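PDB 3JYG: uncharacterized protein, which is of unknown function but belongs to the 6-pyruvoyl tetrahydropterin synthase family, whose fold packs helices on a beta-sheet, and carries a zinc ion. Local coordinates for residues Gly44-His49 with Asn67-Phe72; Met59-Ala64 with Leu159-Ser164; Asp74-His79 with Ser131-Arg136. One frame throughout, in Å; residues are numbered along the deposited sequence.

Interaction 1. Residues Gly44-His49 with Asn67-Phe72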
loop_
_atom_site.group_PDB
_atom_site.type_symbol
_atom_site.label_atom_id
_atom_site.label_comp_id
_atom_site.label_asym_id
_atom_site.label_seq_id
_atom_site.Cartn_x
_atom_site.Cartn_y
_atom_site.Cartn_z
ATOM N N GLY A 44 0.558 -12.838 9.968
ATOM C CA GLY A 44 1.672 -12.076 9.435
ATOM C C GLY A 44 1.571 -11.993 7.927
ATOM O O GLY A 44 1.097 -12.931 7.274
ATOM N N LYS A 45 1.993 -10.874 7.362
ATOM C CA LYS A 45 2.141 -10.839 5.907
ATOM C C LYS A 45 3.509 -10.294 5.517
ATOM O O LYS A 45 3.875 -9.212 5.953
ATOM C CB LYS A 45 1.013 -10.020 5.287
ATOM C CG LYS A 45 1.076 -9.901 3.754
ATOM C CD LYS A 45 0.006 -8.861 3.268
ATOM C CE LYS A 45 -1.402 -9.325 3.530
ATOM N NZ LYS A 45 -1.709 -10.404 2.506
ATOM N N VAL A 46 4.258 -11.056 4.732
ATOM C CA VAL A 46 5.558 -10.609 4.194
ATOM C C VAL A 46 5.325 -10.013 2.790
ATOM O O VAL A 46 4.688 -10.669 1.942
ATOM C CB VAL A 46 6.572 -11.747 4.076
ATOM C CG1 VAL A 46 7.992 -11.164 3.799
ATOM C CG2 VAL A 46 6.643 -12.559 5.377
ATOM N N ILE A 47 5.843 -8.809 2.525
ATOM C CA ILE A 47 5.833 -8.285 1.162
ATOM C C ILE A 47 7.265 -8.037 0.673
ATOM O O ILE A 47 7.977 -7.201 1.246
ATOM C CB ILE A 47 5.037 -6.966 1.045
ATOM C CG1 ILE A 47 3.698 -7.102 1.766
ATOM C CG2 ILE A 47 4.852 -6.611 -0.484
ATOM C CD1 ILE A 47 2.742 -5.917 1.618
ATOM N N VAL A 48 7.656 -8.744 -0.390
ATOM C CA VAL A 48 9.028 -8.662 -0.950
ATOM C C VAL A 48 9.019 -7.756 -2.188
ATOM O O VAL A 48 8.216 -7.980 -3.088
ATOM C CB VAL A 48 9.523 -10.076 -1.370
ATOM C CG1 VAL A 48 10.871 -10.012 -2.114
ATOM C CG2 VAL A 48 9.599 -10.965 -0.178
ATOM N N HIS A 49 9.872 -6.736 -2.219
ATOM C CA HIS A 49 9.953 -5.841 -3.373
ATOM C C HIS A 49 11.272 -6.066 -4.090
ATOM O O HIS A 49 12.346 -6.022 -3.456
ATOM C CB HIS A 49 9.821 -4.375 -2.938
ATOM C CG HIS A 49 8.546 -4.073 -2.223
ATOM N ND1 HIS A 49 7.477 -3.481 -2.847
ATOM C CD2 HIS A 49 8.174 -4.273 -0.934
ATOM C CE1 HIS A 49 6.507 -3.296 -1.961
ATOM N NE2 HIS A 49 6.902 -3.791 -0.795
ATOM N N ASN A 67 8.897 -18.642 -5.444
ATOM C CA ASN A 67 8.292 -19.902 -4.951
ATOM C C ASN A 67 9.104 -20.592 -3.845
ATOM O O ASN A 67 8.548 -21.091 -2.891
ATOM C CB ASN A 67 7.979 -20.888 -6.106
ATOM C CG ASN A 67 6.774 -20.458 -6.956
ATOM O OD1 ASN A 67 5.994 -19.550 -6.596
ATOM N ND2 ASN A 67 6.627 -21.106 -8.105
ATOM N N TRP A 68 10.420 -20.626 -3.986
ATOM C CA TRP A 68 11.298 -21.161 -2.932
ATOM C C TRP A 68 11.135 -20.404 -1.607
ATOM O O TRP A 68 11.395 -20.954 -0.517
ATOM C CB TRP A 68 12.775 -21.103 -3.342
ATOM C CG TRP A 68 13.242 -19.690 -3.433
ATOM C CD1 TRP A 68 13.082 -18.857 -4.500
ATOM C CD2 TRP A 68 13.872 -18.910 -2.403
ATOM N NE1 TRP A 68 13.575 -17.614 -4.209
ATOM C CE2 TRP A 68 14.075 -17.615 -2.934
ATOM C CE3 TRP A 68 14.276 -19.172 -1.091
ATOM C CZ2 TRP A 68 14.687 -16.585 -2.205
ATOM C CZ3 TRP A 68 14.861 -18.149 -0.363
ATOM C CH2 TRP A 68 15.064 -16.864 -0.931
ATOM N N PHE A 69 10.763 -19.134 -1.709
ATOM C CA PHE A 69 10.634 -18.314 -0.521
ATOM C C PHE A 69 9.269 -18.582 0.087
ATOM O O PHE A 69 9.155 -18.658 1.304
ATOM C CB PHE A 69 10.824 -16.837 -0.848
ATOM C CG PHE A 69 10.649 -15.923 0.342
ATOM C CD1 PHE A 69 11.654 -15.798 1.288
ATOM C CD2 PHE A 69 9.504 -15.151 0.482
ATOM C CE1 PHE A 69 11.519 -14.953 2.352
ATOM C CE2 PHE A 69 9.355 -14.288 1.545
ATOM C CZ PHE A 69 10.363 -14.186 2.493
ATOM N N LYS A 70 8.253 -18.765 -0.776
ATOM C CA LYS A 70 6.940 -19.243 -0.372
ATOM C C LYS A 70 7.053 -20.543 0.429
ATOM O O LYS A 70 6.455 -20.679 1.485
ATOM C CB LYS A 70 6.032 -19.489 -1.594
ATOM C CG LYS A 70 4.576 -19.634 -1.212
ATOM C CD LYS A 70 3.595 -19.520 -2.408
ATOM C CE LYS A 70 2.182 -19.226 -1.882
ATOM N NZ LYS A 70 1.679 -20.339 -1.033
ATOM N N ARG A 71 7.841 -21.483 -0.084
ATOM C CA ARG A 71 8.002 -22.786 0.538
ATOM C C ARG A 71 8.597 -22.630 1.931
ATOM O O ARG A 71 8.117 -23.234 2.875
ATOM C CB ARG A 71 8.874 -23.690 -0.323
ATOM C CG ARG A 71 8.624 -25.199 -0.065
ATOM C CD ARG A 71 9.432 -26.072 -1.044
ATOM N NE ARG A 71 10.810 -25.609 -1.030
ATOM C CZ ARG A 71 11.792 -26.041 -1.819
ATOM N NH1 ARG A 71 11.583 -27.002 -2.718
ATOM N NH2 ARG A 71 12.995 -25.497 -1.695
ATOM N N PHE A 72 9.643 -21.828 2.034
ATOM C CA PHE A 72 10.228 -21.457 3.315
ATOM C C PHE A 72 9.224 -20.903 4.361
ATOM O O PHE A 72 9.119 -21.438 5.460
ATOM C CB PHE A 72 11.402 -20.490 3.114
ATOM C CG PHE A 72 11.982 -20.002 4.409
ATOM C CD1 PHE A 72 12.835 -20.821 5.154
ATOM C CD2 PHE A 72 11.624 -18.766 4.931
ATOM C CE1 PHE A 72 13.367 -20.397 6.374
ATOM C CE2 PHE A 72 12.148 -18.343 6.176
ATOM C CZ PHE A 72 13.024 -19.169 6.889
#
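F69, on the helix 67-77, reaches down to strand 40-52 and sets its ring against two valines, V46 and V48. All the direct contact between the two segments is apolar. V46 brings CG1 to the edge of the ring, near its plane, 4.1 Å from CZ of F69. V48 offers its other branch: CG2 lies 3.8 Å from CE2 of F69, approaching obliquely. The ring reaches the strand because its CG stands anti to the backbone N (chi1 178°), which extends the side chain away from the helix. A long, flat phenylalanine suits the job, since the two backbones stay well apart, the CA atoms of V48 and F69 being 9.8 Å from each other. The branched valines suit the strand: two residues apart, they point to the same side, while I47 between them points away.

Aromatic packing adds to the grip on F69, whose ring meets F11 of the adjacent strand 3-17 edge-to-face. Separately, CB of F69 lies over the centre of the W68 ring, 3.8 Å above its plane. L152 of helix 141-155 touches both F69 and V48.

Polar bonding runs within the sheet instead, where V46 and V48 pair through their backbones with F11 and K9. With three buried side chains whose touching atoms are all carbon, helix and sheet are held here by hydrophobic burial and shape, not by directed bonds.

Interaction 2. Residues Met59-Ala64 with Leu159-Ser164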
loop_
_atom_site.group_PDB
_atom_site.type_symbol
_atom_site.label_atom_id
_atom_site.label_comp_id
_atom_site.label_asym_id
_atom_site.label_seq_id
_atom_site.Cartn_x
_atom_site.Cartn_y
_atom_site.Cartn_z
HETATM N N MSE A 59 9.745 -8.500 -18.045
HETATM C CA MSE A 59 9.715 -8.690 -16.605
HETATM C C MSE A 59 10.902 -8.160 -15.834
HETATM O O MSE A 59 12.022 -8.087 -16.333
HETATM C CB MSE A 59 9.562 -10.176 -16.292
HETATM C CG MSE A 59 8.248 -10.763 -16.759
HETATM SE SE MSE A 59 8.328 -12.681 -16.296
HETATM C CE MSE A 59 6.788 -13.180 -17.377
ATOM N N VAL A 60 10.647 -7.795 -14.593
ATOM C CA VAL A 60 11.727 -7.594 -13.629
ATOM C C VAL A 60 12.329 -8.982 -13.432
ATOM O O VAL A 60 13.495 -9.228 -13.756
ATOM C CB VAL A 60 11.180 -7.060 -12.289
ATOM C CG1 VAL A 60 12.253 -7.206 -11.204
ATOM C CG2 VAL A 60 10.755 -5.613 -12.434
ATOM N N THR A 61 11.492 -9.878 -12.902
ATOM C CA THR A 61 11.755 -11.318 -12.866
ATOM C C THR A 61 10.398 -12.020 -12.676
ATOM O O THR A 61 9.428 -11.393 -12.181
ATOM C CB THR A 61 12.837 -11.685 -11.784
ATOM O OG1 THR A 61 13.323 -13.016 -11.995
ATOM C CG2 THR A 61 12.289 -11.562 -10.326
ATOM N N ASP A 62 10.280 -13.283 -13.072
ATOM C CA ASP A 62 8.978 -13.953 -12.944
ATOM C C ASP A 62 8.555 -14.020 -11.466
ATOM O O ASP A 62 9.368 -14.452 -10.629
ATOM C CB ASP A 62 8.996 -15.376 -13.541
ATOM C CG ASP A 62 7.581 -15.901 -13.814
ATOM O OD1 ASP A 62 6.866 -16.269 -12.867
ATOM O OD2 ASP A 62 7.158 -15.916 -14.986
ATOM N N PHE A 63 7.313 -13.599 -11.158
ATOM C CA PHE A 63 6.722 -13.766 -9.805
ATOM C C PHE A 63 7.001 -15.154 -9.218
ATOM O O PHE A 63 7.285 -15.243 -8.039
ATOM C CB PHE A 63 5.189 -13.497 -9.762
ATOM C CG PHE A 63 4.815 -12.040 -9.841
ATOM C CD1 PHE A 63 5.125 -11.167 -8.799
ATOM C CD2 PHE A 63 4.153 -11.540 -10.972
ATOM C CE1 PHE A 63 4.801 -9.822 -8.877
ATOM C CE2 PHE A 63 3.814 -10.172 -11.059
ATOM C CZ PHE A 63 4.138 -9.315 -10.000
ATOM N N ALA A 64 6.961 -16.213 -10.042
ATOM C CA ALA A 64 7.206 -17.585 -9.552
ATOM C C ALA A 64 8.611 -17.832 -9.055
ATOM O O ALA A 64 8.887 -18.881 -8.446
ATOM C CB ALA A 64 6.836 -18.643 -10.604
ATOM N N LEU A 159 19.318 -14.126 -10.005
ATOM C CA LEU A 159 18.149 -13.602 -10.737
ATOM C C LEU A 159 18.411 -12.283 -11.440
ATOM O O LEU A 159 17.580 -11.818 -12.240
ATOM C CB LEU A 159 16.899 -13.515 -9.844
ATOM C CG LEU A 159 16.315 -14.833 -9.286
ATOM C CD1 LEU A 159 15.029 -14.541 -8.515
ATOM C CD2 LEU A 159 16.043 -15.849 -10.396
ATOM N N GLY A 160 19.565 -11.689 -11.158
ATOM C CA GLY A 160 19.944 -10.416 -11.791
ATOM C C GLY A 160 19.130 -9.232 -11.297
ATOM O O GLY A 160 19.114 -8.162 -11.935
ATOM N N VAL A 161 18.423 -9.404 -10.172
ATOM C CA VAL A 161 17.591 -8.311 -9.646
ATOM C C VAL A 161 18.045 -7.959 -8.219
ATOM O O VAL A 161 18.696 -8.770 -7.558
ATOM C CB VAL A 161 16.055 -8.665 -9.664
ATOM C CG1 VAL A 161 15.594 -9.060 -11.058
ATOM C CG2 VAL A 161 15.746 -9.768 -8.676
ATOM N N LYS A 162 17.723 -6.757 -7.757
ATOM C CA LYS A 162 17.979 -6.326 -6.368
ATOM C C LYS A 162 16.740 -6.572 -5.468
ATOM O O LYS A 162 15.627 -6.486 -5.940
ATOM C CB LYS A 162 18.293 -4.826 -6.405
ATOM C CG LYS A 162 18.365 -4.118 -5.035
ATOM C CD LYS A 162 18.308 -2.582 -5.261
ATOM C CE LYS A 162 18.118 -1.792 -3.952
ATOM N NZ LYS A 162 19.119 -2.089 -2.880
ATOM N N VAL A 163 16.921 -6.877 -4.181
ATOM C CA VAL A 163 15.800 -6.758 -3.216
ATOM C C VAL A 163 15.773 -5.331 -2.660
ATOM O O VAL A 163 16.659 -4.977 -1.919
ATOM C CB VAL A 163 15.976 -7.689 -1.994
ATOM C CG1 VAL A 163 14.692 -7.698 -1.138
ATOM C CG2 VAL A 163 16.305 -9.090 -2.424
ATOM N N SER A 164 14.755 -4.532 -2.970
ATOM C CA SER A 164 14.781 -3.134 -2.572
ATOM C C SER A 164 14.256 -2.920 -1.161
ATOM O O SER A 164 14.761 -2.039 -0.405
ATOM C CB SER A 164 14.045 -2.260 -3.576
ATOM O OG SER A 164 12.722 -2.666 -3.607
HETATM O O HOH W 1 15.509 -13.049 -13.508
#
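V60 and V161 meet with their side chains crossing at about a right angle, CG1 of V60 lying 3.8 Å from CG1 of V161. The same V161 methyl meets three atoms of two residues: CG1 of V161 also lies 3.4 Å from O of V60 and 3.9 Å from CB of T61. Its chi1 of -56° sets CG1 beside the backbone N and anti to the carbonyl carbon, pointing at the loop. Valine suits the place because its branch carries a methyl close to the bend of the loop at V60 and T61.

T61 and L159 also cross nearly perpendicularly, but more loosely, with CD1 of L159 4.2 Å from OG1 of T61. Threonine suits a position facing both ways. Its carbon flank meets V161, while OG1 of T61 is hydrogen-bonded to ND1 of H65 and lies 2.7 Å from a water. That water donates to the backbone O of L159, also at 2.7 Å, bridging the segments. G160, at positive phi, makes the turn between L159 and V161.

Beyond the pair, V60 rests on Y5 and I7 of strand 3-17 and T61 on L50 of strand 40-52, while L159 touches F28 of the second subunit. The contact thus joins the loop leading into helix 67-77 to the turn that leads into strand 162-169, close to a subunit interface.

Interaction 3. Residues Asp74-His79 with Ser131-Arg136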
loop_
_atom_site.group_PDB
_atom_site.type_symbol
_atom_site.label_atom_id
_atom_site.label_comp_id
_atom_site.label_asym_id
_atom_site.label_seq_id
_atom_site.Cartn_x
_atom_site.Cartn_y
_atom_site.Cartn_z
ATOM N N ASP A 74 5.998 -21.290 4.309
ATOM C CA ASP A 74 4.975 -22.338 4.501
ATOM C C ASP A 74 5.519 -23.490 5.381
ATOM O O ASP A 74 4.831 -23.989 6.298
ATOM C CB ASP A 74 4.491 -22.886 3.138
ATOM C CG ASP A 74 3.541 -21.915 2.370
ATOM O OD1 ASP A 74 3.175 -20.815 2.880
ATOM O OD2 ASP A 74 3.173 -22.249 1.203
ATOM N N GLU A 75 6.762 -23.899 5.108
ATOM C CA GLU A 75 7.334 -25.088 5.726
ATOM C C GLU A 75 8.016 -24.812 7.043
ATOM O O GLU A 75 8.082 -25.714 7.908
ATOM C CB GLU A 75 8.241 -25.858 4.752
ATOM C CG GLU A 75 7.361 -26.510 3.671
ATOM C CD GLU A 75 8.091 -27.282 2.620
ATOM O OE1 GLU A 75 9.311 -27.469 2.741
ATOM O OE2 GLU A 75 7.420 -27.709 1.638
ATOM N N VAL A 76 8.510 -23.574 7.204
ATOM C CA VAL A 76 9.290 -23.220 8.395
ATOM C C VAL A 76 8.566 -22.367 9.439
ATOM O O VAL A 76 8.667 -22.674 10.640
ATOM C CB VAL A 76 10.681 -22.597 8.042
ATOM C CG1 VAL A 76 11.433 -22.163 9.339
ATOM C CG2 VAL A 76 11.508 -23.627 7.173
ATOM N N LEU A 77 7.857 -21.321 8.990
ATOM C CA LEU A 77 7.245 -20.344 9.894
ATOM C C LEU A 77 5.754 -20.512 10.147
ATOM O O LEU A 77 5.289 -20.156 11.212
ATOM C CB LEU A 77 7.524 -18.909 9.422
ATOM C CG LEU A 77 8.995 -18.571 9.133
ATOM C CD1 LEU A 77 9.070 -17.142 8.632
ATOM C CD2 LEU A 77 9.834 -18.699 10.405
ATOM N N ASP A 78 5.000 -21.077 9.201
ATOM C CA ASP A 78 3.536 -21.090 9.372
ATOM C C ASP A 78 3.130 -22.066 10.467
ATOM O O ASP A 78 3.642 -23.177 10.506
ATOM C CB ASP A 78 2.816 -21.445 8.082
ATOM C CG ASP A 78 1.297 -21.356 8.231
ATOM O OD1 ASP A 78 0.759 -20.279 8.623
ATOM O OD2 ASP A 78 0.640 -22.410 8.018
ATOM N N HIS A 79 2.210 -21.640 11.339
ATOM C CA HIS A 79 1.737 -22.483 12.437
ATOM C C HIS A 79 2.830 -22.830 13.425
ATOM O O HIS A 79 2.899 -23.960 13.923
ATOM C CB HIS A 79 1.009 -23.738 11.888
ATOM C CG HIS A 79 -0.402 -23.445 11.460
ATOM N ND1 HIS A 79 -0.703 -22.676 10.353
ATOM C CD2 HIS A 79 -1.588 -23.742 12.044
ATOM C CE1 HIS A 79 -2.014 -22.521 10.272
ATOM N NE2 HIS A 79 -2.576 -23.170 11.278
ATOM N N SER A 131 6.624 -27.172 17.598
ATOM C CA SER A 131 6.144 -25.776 17.389
ATOM C C SER A 131 7.245 -24.726 17.233
ATOM O O SER A 131 7.072 -23.746 16.548
ATOM C CB SER A 131 5.276 -25.313 18.539
ATOM O OG SER A 131 4.354 -26.291 18.920
ATOM N N PHE A 132 8.387 -24.906 17.882
ATOM C CA PHE A 132 9.298 -23.762 18.052
ATOM C C PHE A 132 10.245 -23.496 16.902
ATOM O O PHE A 132 10.849 -24.434 16.360
ATOM C CB PHE A 132 10.126 -23.933 19.322
ATOM C CG PHE A 132 9.333 -23.777 20.563
ATOM C CD1 PHE A 132 8.825 -22.523 20.932
ATOM C CD2 PHE A 132 9.057 -24.900 21.384
ATOM C CE1 PHE A 132 8.072 -22.385 22.084
ATOM C CE2 PHE A 132 8.310 -24.736 22.550
ATOM C CZ PHE A 132 7.841 -23.506 22.904
ATOM N N VAL A 133 10.342 -22.207 16.529
ATOM C CA VAL A 133 11.343 -21.755 15.583
ATOM C C VAL A 133 12.206 -20.825 16.408
ATOM O O VAL A 133 11.713 -19.820 16.924
ATOM C CB VAL A 133 10.699 -20.974 14.423
ATOM C CG1 VAL A 133 11.751 -20.225 13.622
ATOM C CG2 VAL A 133 9.950 -21.968 13.486
ATOM N N VAL A 134 13.475 -21.197 16.571
ATOM C CA VAL A 134 14.328 -20.442 17.470
ATOM C C VAL A 134 15.183 -19.482 16.665
ATOM O O VAL A 134 15.803 -19.895 15.685
ATOM C CB VAL A 134 15.188 -21.364 18.380
ATOM C CG1 VAL A 134 16.064 -20.519 19.348
ATOM C CG2 VAL A 134 14.282 -22.343 19.168
ATOM N N VAL A 135 15.212 -18.206 17.071
ATOM C CA VAL A 135 15.927 -17.181 16.275
ATOM C C VAL A 135 16.831 -16.345 17.181
ATOM O O VAL A 135 16.594 -16.270 18.366
ATOM C CB VAL A 135 14.952 -16.223 15.467
ATOM C CG1 VAL A 135 14.247 -16.970 14.240
ATOM C CG2 VAL A 135 13.958 -15.464 16.412
ATOM N N ARG A 136 17.811 -15.655 16.612
ATOM C CA ARG A 136 18.744 -14.863 17.436
ATOM C C ARG A 136 18.392 -13.383 17.474
ATOM O O ARG A 136 19.249 -12.554 17.134
ATOM C CB ARG A 136 20.186 -15.005 16.874
ATOM C CG ARG A 136 20.789 -16.423 16.945
ATOM C CD ARG A 136 22.250 -16.436 16.308
ATOM N NE ARG A 136 23.121 -15.538 17.046
ATOM C CZ ARG A 136 24.203 -14.885 16.583
ATOM N NH1 ARG A 136 24.616 -14.984 15.321
ATOM N NH2 ARG A 136 24.845 -14.100 17.429
#
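V133 pushes both its methyls against residues V76 and L77 of segment 74-79, and here the packing is tight. CG2 of V133 lies 3.2 Å from the backbone O of V76, a close approach of a methyl to a carbonyl. CG1 of V133 meets CD2 of L77 at 4.0 Å, the two side chains crossing at about a right angle. With CG1 anti to the backbone N (chi1 166°), valine presents one branch to V76 and one to L77. L77 suits its place because its first bond does not aim at the strand, but the longer leucine chain brings CD2 to V133. The methyls CG1 of V76 and CG2 of V133 are more distant, at 4.4 Å.

The loose side lies toward the exposed H79, whose ring leads away from the strand. ND1 of H79 donates to OD2 of D78 at 2.7 Å, from well above the carboxylate plane and with a bent N-H...O angle of 145°. The other oxygen, OD1 of D78, accepts from the backbone N of C14, so one carboxylate ties the turn to strand 3-17.

Y110 of strand 110-113 touches both V76 and V133. This is helix-on-sheet packing, as in the T-fold of this family, in the connection from helix 67-77 to strand 80-84, which runs parallel beside strand 132-135.

Overall arrangement
All three contacts reach one mixed sheet. Interactions 1 and 3 share helix 67-77, with centres about 14 Å apart and F72 touching L77 between them. Interaction 2 involves the loop before that helix; its centre is about 13 Å from that of interaction 1, and the two join through the neighbouring strands 40-52 and 162-169, where H49 probably bonds to S164. Interactions 2 and 3 have centres about 26 Å apart and do not touch. Along the chain, interaction 1 closes before interaction 3 opens, while interaction 2 spans interaction 3 and interlocks with interaction 1. The helix thus packs on strand 40-52, close before it, and on strand 132-135, far after it, with interactions 1 and 2 beside the second subunit.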